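Local coordinates for protein TSSL1 (Pseudomonas aeruginosa, PDB 4B62) that probably anchors the type VI secretion system to the cell wall, this piece of the membrane protein being its OmpA-like, peptidoglycan-binding module, at residues A[60-63]-A[64-67]; A[97-100]-A[101-105]; A[136-139]-A[140-143]. All blocks are in the same frame, centred on the assembly; numbering follows the deposited sequence. Where two conformers were deposited one is given.

Interaction 1: A[60-63]-A[64-67]; sequences QPLL and LRIA
The bond from A67 N to L63 O, 2.9 Å long with an N-H...O angle of 166°, shows how plainly a helix turn can be built, and the one from L64 N to Q60 O matches it in length. Between them R65 N reaches P61 O and I66 N reaches L62 O, so four consecutive i to i+4 bonds fasten this turn.

What distinguishes it is R65. Its CG lies anti to the carbonyl carbon (chi1 -66°) and the chain then bends at chi3 (-72°), which carries the guanidinium back over the preceding turn. One face of the group comes down on the backbone there, with P61 O 3.3 Å from its plane and L62 CA beside it, both toward the rim. R65 NH1 lies 3.7 Å from P61 CB, while R65 NH2 lies 3.8 Å from L62 CD1, the leucine crossing the arginine at about a right angle. R65 NE makes a salt bridge to D23, which would hold the rotation of the group.

On another side of the helix, L63 CD2 lies 4.1 Å from I66 CD1, though this contact belongs to one of two I66 conformers and is less certain. The buried apolar side chains face into the fold: L62 and I66 rest on I42 of strand 37-43, whereas L63 touches L110, and A67 both L111 and T114, of the neighbouring helix 96-115.

Interaction 2: A[97-100]-A[101-105]; sequences WKLS and QARAQ
With CG anti to the backbone N in both W97 (chi1 176°) and Q101 (chi1 177°), the indole and the amide leave the helix side by side and point the same way. Q101 is extended beyond CG, so its end runs alongside the six-membered ring: Q101 NE2 stands 3.1 Å from W97 CZ2, and Q101 OE1 is 3.4 Å from W97 CH2. The two planes are turned 67° apart, so the groups are not stacked, while Q101 CB lies over the rim of one ring face. K98 reaches the same amide from another direction, its CE 3.7 Å from Q101 OE1.

Beneath this pair, W97 O is gripped twice. Q101 N approaches to 2.9 Å as the usual helix bond, and S100 OG, folded back between its own backbone N and carbonyl carbon, donates a 2.7 Å bond to the same oxygen. S100 OG is also bonded to the backbone N of S127, so one buried hydroxyl ties this turn to the loop after strand 121-125. The helix is the connection of a beta-alpha-beta unit, running from strand 77-82 to the parallel strand 121-125, and its L-S-x-x-R-A sequence is a hallmark of OmpA-like domains.

The leucine and arginine of that sequence meet directly. R103 extends straight from CG to NE, and L99 CD2 lies over the centre of one guanidinium face, 3.9 Å above its plane, while L99 CD1 sits 3.8 Å from R103 NE. R103 NE also bonds to the backbone oxygen of S52.

Interaction 3: A[136-139]-A[140-143]; sequences ASAE and GRAR
E139 and R143, four residues apart, form a side-on salt bridge in which each carboxylate oxygen has its own donor: R143 NE is 2.8 Å from E139 OE1, and R143 NH2 is 2.8 Å from E139 OE2. Both oxygens are met on the syn side, and the carboxylate and guanidinium planes are only 11° apart, so the two flat groups meet edge to edge, nearly in one plane. E139 gets there by an unusual path. Its CG takes the crowded position between backbone N and carbonyl carbon (chi1 76°), and a further bend at chi2 folds the carboxylate over the start of the helix, where the negative charge would probably be favoured by the positive end of the helix dipole. R143 bends at chi3 to meet it.

This clasp lies on the solvent side, with E139 exposed. The packed part is the turn itself, around buried G140. There S137 OG accepts from G140 N at 3.0 Å, and S137 O receives R141 N at the same length, so one serine grips two successive amides through its hydroxyl and its carbonyl.

R141 closes the turn from another direction. The bend of its chain at chi3 (-67°) lays one guanidinium face over the S137-A138 peptide, S137 O and A138 N each being 3.5 Å from its plane, and R141 NH2 comes within 3.8 Å of A138 CB. NH1 bonds to the backbone oxygen of N135, which ties the incoming loop to the helix, and the side chain also touches D84.

A serine N-cap is a standard start of a helix; here an i to i+4 salt bridge is added to it at the opening of helix 138-144, which leads into strand 146-152 of the OmpA-like sheet.

Each contact is local, spanning roughly a helical turn or two, so none closes a long loop, and they follow in series without nesting or crossing. Interaction 1 comes first, on helix 60-72, after strand 37-43 and before strand 77-82. Interaction 2 lies near the start of helix 96-115, the connection to edge strand 121-125. Interaction 3 opens helix 138-144, from which the chain enters strand 146-152 in the middle of the sheet. Helix 60-72 meets the far end of helix 96-115 through residues of interaction 1, so the nearest atoms of interactions 1 and 2 stay about 7 Å apart. Interaction 3 stands at the periphery, about 25 Å, centre to centre, from interaction 1.

Interaction 1: A[60-63]-A[64-67]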
loop_
_atom_site.group_PDB
_atom_site.type_symbol
_atom_site.label_atom_id
_atom_site.label_comp_id
_atom_site.label_asym_id
_atom_site.label_seq_id
_atom_site.Cartn_x
_atom_site.Cartn_y
_atom_site.Cartn_z
ATOM N N GLN A 60 11.229 4.181 3.469
ATOM C CA GLN A 60 11.428 2.739 3.470
ATOM C C GLN A 60 11.250 2.072 4.834
ATOM O O GLN A 60 10.746 0.954 4.892
ATOM C CB GLN A 60 12.743 2.369 2.806
ATOM C CG GLN A 60 12.611 2.558 1.310
ATOM C CD GLN A 60 13.840 2.209 0.531
ATOM O OE1 GLN A 60 14.713 1.505 1.011
ATOM N NE2 GLN A 60 13.907 2.699 -0.699
ATOM N N PRO A 61 11.624 2.754 5.935
ATOM C CA PRO A 61 11.412 2.081 7.215
ATOM C C PRO A 61 9.940 1.750 7.506
ATOM O O PRO A 61 9.664 0.781 8.194
ATOM C CB PRO A 61 11.979 3.070 8.217
ATOM C CG PRO A 61 13.050 3.793 7.462
ATOM C CD PRO A 61 12.456 3.963 6.086
ATOM N N LEU A 62 9.002 2.535 6.970
ATOM C CA LEU A 62 7.585 2.211 7.136
ATOM C C LEU A 62 7.272 0.850 6.513
ATOM O O LEU A 62 6.631 -0.007 7.141
ATOM C CB LEU A 62 6.698 3.306 6.544
ATOM C CG LEU A 62 5.190 3.025 6.490
ATOM C CD1 LEU A 62 4.639 2.711 7.880
ATOM C CD2 LEU A 62 4.441 4.199 5.869
ATOM N N LEU A 63 7.731 0.635 5.283
ATOM C CA LEU A 63 7.527 -0.670 4.645
ATOM C C LEU A 63 8.304 -1.762 5.357
ATOM O O LEU A 63 7.871 -2.905 5.400
ATOM C CB LEU A 63 7.877 -0.643 3.168
ATOM C CG LEU A 63 6.862 0.012 2.255
ATOM C CD1 LEU A 63 7.272 -0.226 0.819
ATOM C CD2 LEU A 63 5.449 -0.532 2.475
ATOM N N LEU A 64 9.469 -1.432 5.906
ATOM C CA LEU A 64 10.208 -2.417 6.696
ATOM C C LEU A 64 9.397 -2.898 7.909
ATOM O O LEU A 64 9.385 -4.084 8.211
ATOM C CB LEU A 64 11.565 -1.857 7.129
ATOM C CG LEU A 64 12.475 -2.832 7.871
ATOM C CD1 LEU A 64 12.748 -4.076 7.048
ATOM C CD2 LEU A 64 13.757 -2.097 8.207
ATOM N N ARG A 65 8.701 -1.989 8.586
ATOM C CA ARG A 65 7.856 -2.381 9.725
ATOM C C ARG A 65 6.718 -3.295 9.281
ATOM O O ARG A 65 6.325 -4.221 10.016
ATOM C CB ARG A 65 7.314 -1.154 10.446
ATOM C CG ARG A 65 8.422 -0.361 11.112
ATOM C CD ARG A 65 7.906 0.716 12.017
ATOM N NE ARG A 65 7.326 1.843 11.311
ATOM C CZ ARG A 65 8.014 2.872 10.822
ATOM N NH1 ARG A 65 9.345 2.880 10.861
ATOM N NH2 ARG A 65 7.364 3.885 10.264
ATOM N N ILE A 66 6.188 -3.038 8.086
ATOM C CA ILE A 66 5.182 -3.941 7.554
ATOM C C ILE A 66 5.789 -5.304 7.246
ATOM O O ILE A 66 5.206 -6.327 7.598
ATOM C CB ILE A 66 4.441 -3.311 6.371
ATOM C CG1 ILE A 66 3.603 -2.161 6.919
ATOM C CG2 ILE A 66 3.562 -4.337 5.670
ATOM C CD1 ILE A 66 3.192 -1.147 5.900
ATOM N N ALA A 67 6.967 -5.336 6.637
ATOM C CA ALA A 67 7.663 -6.604 6.409
ATOM C C ALA A 67 7.908 -7.379 7.702
ATOM O O ALA A 67 7.762 -8.609 7.728
ATOM C CB ALA A 67 8.982 -6.377 5.682
#

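Interaction 2: A[97-100]-A[101-105]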
loop_
_atom_site.group_PDB
_atom_site.type_symbol
_atom_site.label_atom_id
_atom_site.label_comp_id
_atom_site.label_asym_id
_atom_site.label_seq_id
_atom_site.Cartn_x
_atom_site.Cartn_y
_atom_site.Cartn_z
ATOM N N TRP A 97 -3.646 5.045 -14.151
ATOM C CA TRP A 97 -3.650 3.592 -14.106
ATOM C C TRP A 97 -2.231 3.047 -13.970
ATOM O O TRP A 97 -1.945 2.250 -13.073
ATOM C CB TRP A 97 -4.349 2.953 -15.323
ATOM C CG TRP A 97 -4.203 1.507 -15.228
ATOM C CD1 TRP A 97 -4.946 0.656 -14.444
ATOM C CD2 TRP A 97 -3.177 0.709 -15.819
ATOM N NE1 TRP A 97 -4.448 -0.609 -14.526
ATOM C CE2 TRP A 97 -3.381 -0.615 -15.384
ATOM C CE3 TRP A 97 -2.134 0.971 -16.721
ATOM C CZ2 TRP A 97 -2.559 -1.671 -15.785
ATOM C CZ3 TRP A 97 -1.323 -0.088 -17.123
ATOM C CH2 TRP A 97 -1.542 -1.387 -16.651
ATOM N N LYS A 98 -1.331 3.521 -14.826
ATOM C CA LYS A 98 0.016 2.988 -14.804
ATOM C C LYS A 98 0.716 3.327 -13.501
ATOM O O LYS A 98 1.413 2.483 -12.933
ATOM C CB LYS A 98 0.828 3.469 -15.999
ATOM C CG LYS A 98 2.174 2.759 -16.107
ATOM C CD LYS A 98 2.016 1.290 -16.475
ATOM C CE LYS A 98 3.274 0.461 -16.259
ATOM N NZ LYS A 98 4.324 0.822 -17.239
ATOM N N LEU A 99 0.520 4.547 -13.005
ATOM C CA LEU A 99 1.103 4.899 -11.716
ATOM C C LEU A 99 0.577 3.988 -10.594
ATOM O O LEU A 99 1.351 3.533 -9.736
ATOM C CB LEU A 99 0.841 6.366 -11.386
ATOM C CG LEU A 99 1.503 6.879 -10.108
ATOM C CD1 LEU A 99 3.024 6.809 -10.186
ATOM C CD2 LEU A 99 0.996 8.289 -9.807
ATOM N N SER A 100 -0.731 3.709 -10.608
ATOM C CA SER A 100 -1.331 2.887 -9.562
ATOM C C SER A 100 -0.770 1.452 -9.613
ATOM O O SER A 100 -0.519 0.838 -8.577
ATOM C CB SER A 100 -2.860 2.903 -9.681
ATOM O OG SER A 100 -3.375 2.094 -10.733
ATOM N N GLN A 101 -0.570 0.936 -10.822
ATOM C CA GLN A 101 0.007 -0.390 -10.979
ATOM C C GLN A 101 1.451 -0.427 -10.503
ATOM O O GLN A 101 1.875 -1.350 -9.797
ATOM C CB GLN A 101 -0.090 -0.862 -12.440
ATOM C CG GLN A 101 0.557 -2.205 -12.695
ATOM C CD GLN A 101 0.448 -2.664 -14.119
ATOM O OE1 GLN A 101 1.266 -2.301 -14.960
ATOM N NE2 GLN A 101 -0.546 -3.494 -14.395
ATOM N N ALA A 102 2.210 0.584 -10.904
ATOM C CA ALA A 102 3.630 0.633 -10.581
ATOM C C ALA A 102 3.856 0.786 -9.073
ATOM O O ALA A 102 4.774 0.186 -8.509
ATOM C CB ALA A 102 4.324 1.745 -11.347
ATOM N N ARG A 103 2.999 1.578 -8.427
ATOM C CA ARG A 103 3.078 1.753 -6.990
ATOM C C ARG A 103 2.800 0.448 -6.248
ATOM O O ARG A 103 3.535 0.069 -5.338
ATOM C CB ARG A 103 2.130 2.867 -6.535
ATOM C CG ARG A 103 2.702 4.247 -6.810
ATOM C CD ARG A 103 1.746 5.378 -6.491
ATOM N NE ARG A 103 2.455 6.649 -6.479
ATOM C CZ ARG A 103 1.982 7.783 -5.982
ATOM N NH1 ARG A 103 0.746 7.884 -5.490
ATOM N NH2 ARG A 103 2.788 8.837 -5.964
ATOM N N ALA A 104 1.740 -0.256 -6.649
ATOM C CA ALA A 104 1.438 -1.540 -6.039
ATOM C C ALA A 104 2.574 -2.537 -6.268
ATOM O O ALA A 104 2.977 -3.269 -5.370
ATOM C CB ALA A 104 0.136 -2.080 -6.601
ATOM N N GLN A 105 3.061 -2.575 -7.494
ATOM C CA GLN A 105 4.100 -3.539 -7.820
ATOM C C GLN A 105 5.404 -3.248 -7.060
ATOM O O GLN A 105 6.100 -4.176 -6.639
ATOM C CB GLN A 105 4.380 -3.572 -9.315
ATOM C CG GLN A 105 5.224 -4.765 -9.758
ATOM C CD GLN A 105 4.569 -6.115 -9.469
ATOM O OE1 GLN A 105 3.485 -6.416 -9.971
ATOM N NE2 GLN A 105 5.214 -6.920 -8.643
#

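Interaction 3: A[136-139]-A[140-143]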
loop_
_atom_site.group_PDB
_atom_site.type_symbol
_atom_site.label_atom_id
_atom_site.label_comp_id
_atom_site.label_asym_id
_atom_site.label_seq_id
_atom_site.Cartn_x
_atom_site.Cartn_y
_atom_site.Cartn_z
ATOM N N ALA A 136 -13.110 15.515 -4.958
ATOM C CA ALA A 136 -13.451 16.917 -5.118
ATOM C C ALA A 136 -12.729 17.846 -4.152
ATOM O O ALA A 136 -13.014 19.039 -4.135
ATOM C CB ALA A 136 -14.954 17.108 -4.994
ATOM N N SER A 137 -11.830 17.312 -3.344
ATOM C CA SER A 137 -10.953 18.130 -2.496
ATOM C C SER A 137 -9.550 17.574 -2.549
ATOM O O SER A 137 -9.354 16.388 -2.802
ATOM C CB SER A 137 -11.424 18.077 -1.037
ATOM O OG SER A 137 -11.387 16.753 -0.511
ATOM N N ALA A 138 -8.568 18.412 -2.240
ATOM C CA ALA A 138 -7.192 17.938 -2.226
ATOM C C ALA A 138 -6.998 16.854 -1.179
ATOM O O ALA A 138 -6.329 15.840 -1.429
ATOM C CB ALA A 138 -6.217 19.089 -2.000
ATOM N N GLU A 139 -7.597 17.033 -0.001
ATOM C CA GLU A 139 -7.433 16.031 1.045
ATOM C C GLU A 139 -8.079 14.679 0.656
ATOM O O GLU A 139 -7.513 13.623 0.935
ATOM C CB GLU A 139 -7.920 16.556 2.392
ATOM C CG GLU A 139 -9.412 16.591 2.547
ATOM C CD GLU A 139 -9.958 15.270 3.057
ATOM O OE1 GLU A 139 -9.185 14.386 3.504
ATOM O OE2 GLU A 139 -11.158 15.135 3.003
ATOM N N GLY A 140 -9.227 14.723 -0.021
ATOM C CA GLY A 140 -9.871 13.507 -0.483
ATOM C C GLY A 140 -9.041 12.802 -1.531
ATOM O O GLY A 140 -8.874 11.580 -1.478
ATOM N N ARG A 141 -8.496 13.563 -2.475
ATOM C CA ARG A 141 -7.622 12.955 -3.470
ATOM C C ARG A 141 -6.425 12.262 -2.819
ATOM O O ARG A 141 -6.011 11.184 -3.254
ATOM C CB ARG A 141 -7.189 13.994 -4.515
ATOM C CG ARG A 141 -8.353 14.466 -5.384
ATOM C CD ARG A 141 -7.913 15.348 -6.518
ATOM N NE ARG A 141 -7.369 16.643 -6.116
ATOM C CZ ARG A 141 -8.082 17.752 -5.928
ATOM N NH1 ARG A 141 -9.407 17.745 -6.053
ATOM N NH2 ARG A 141 -7.457 18.892 -5.617
ATOM N N ALA A 142 -5.853 12.898 -1.788
ATOM C CA ALA A 142 -4.715 12.328 -1.089
ATOM C C ALA A 142 -5.068 11.031 -0.368
ATOM O O ALA A 142 -4.223 10.164 -0.230
ATOM C CB ALA A 142 -4.114 13.342 -0.125
ATOM N N ARG A 143 -6.316 10.896 0.091
ATOM C CA ARG A 143 -6.773 9.630 0.683
ATOM C C ARG A 143 -6.984 8.545 -0.396
ATOM O O ARG A 143 -6.764 7.354 -0.137
ATOM C CB ARG A 143 -8.059 9.828 1.491
ATOM C CG ARG A 143 -7.785 10.539 2.796
ATOM C CD ARG A 143 -8.942 10.572 3.752
ATOM N NE ARG A 143 -9.879 11.624 3.401
ATOM C CZ ARG A 143 -11.195 11.460 3.254
ATOM N NH1 ARG A 143 -11.762 10.272 3.439
ATOM N NH2 ARG A 143 -11.958 12.501 2.921
#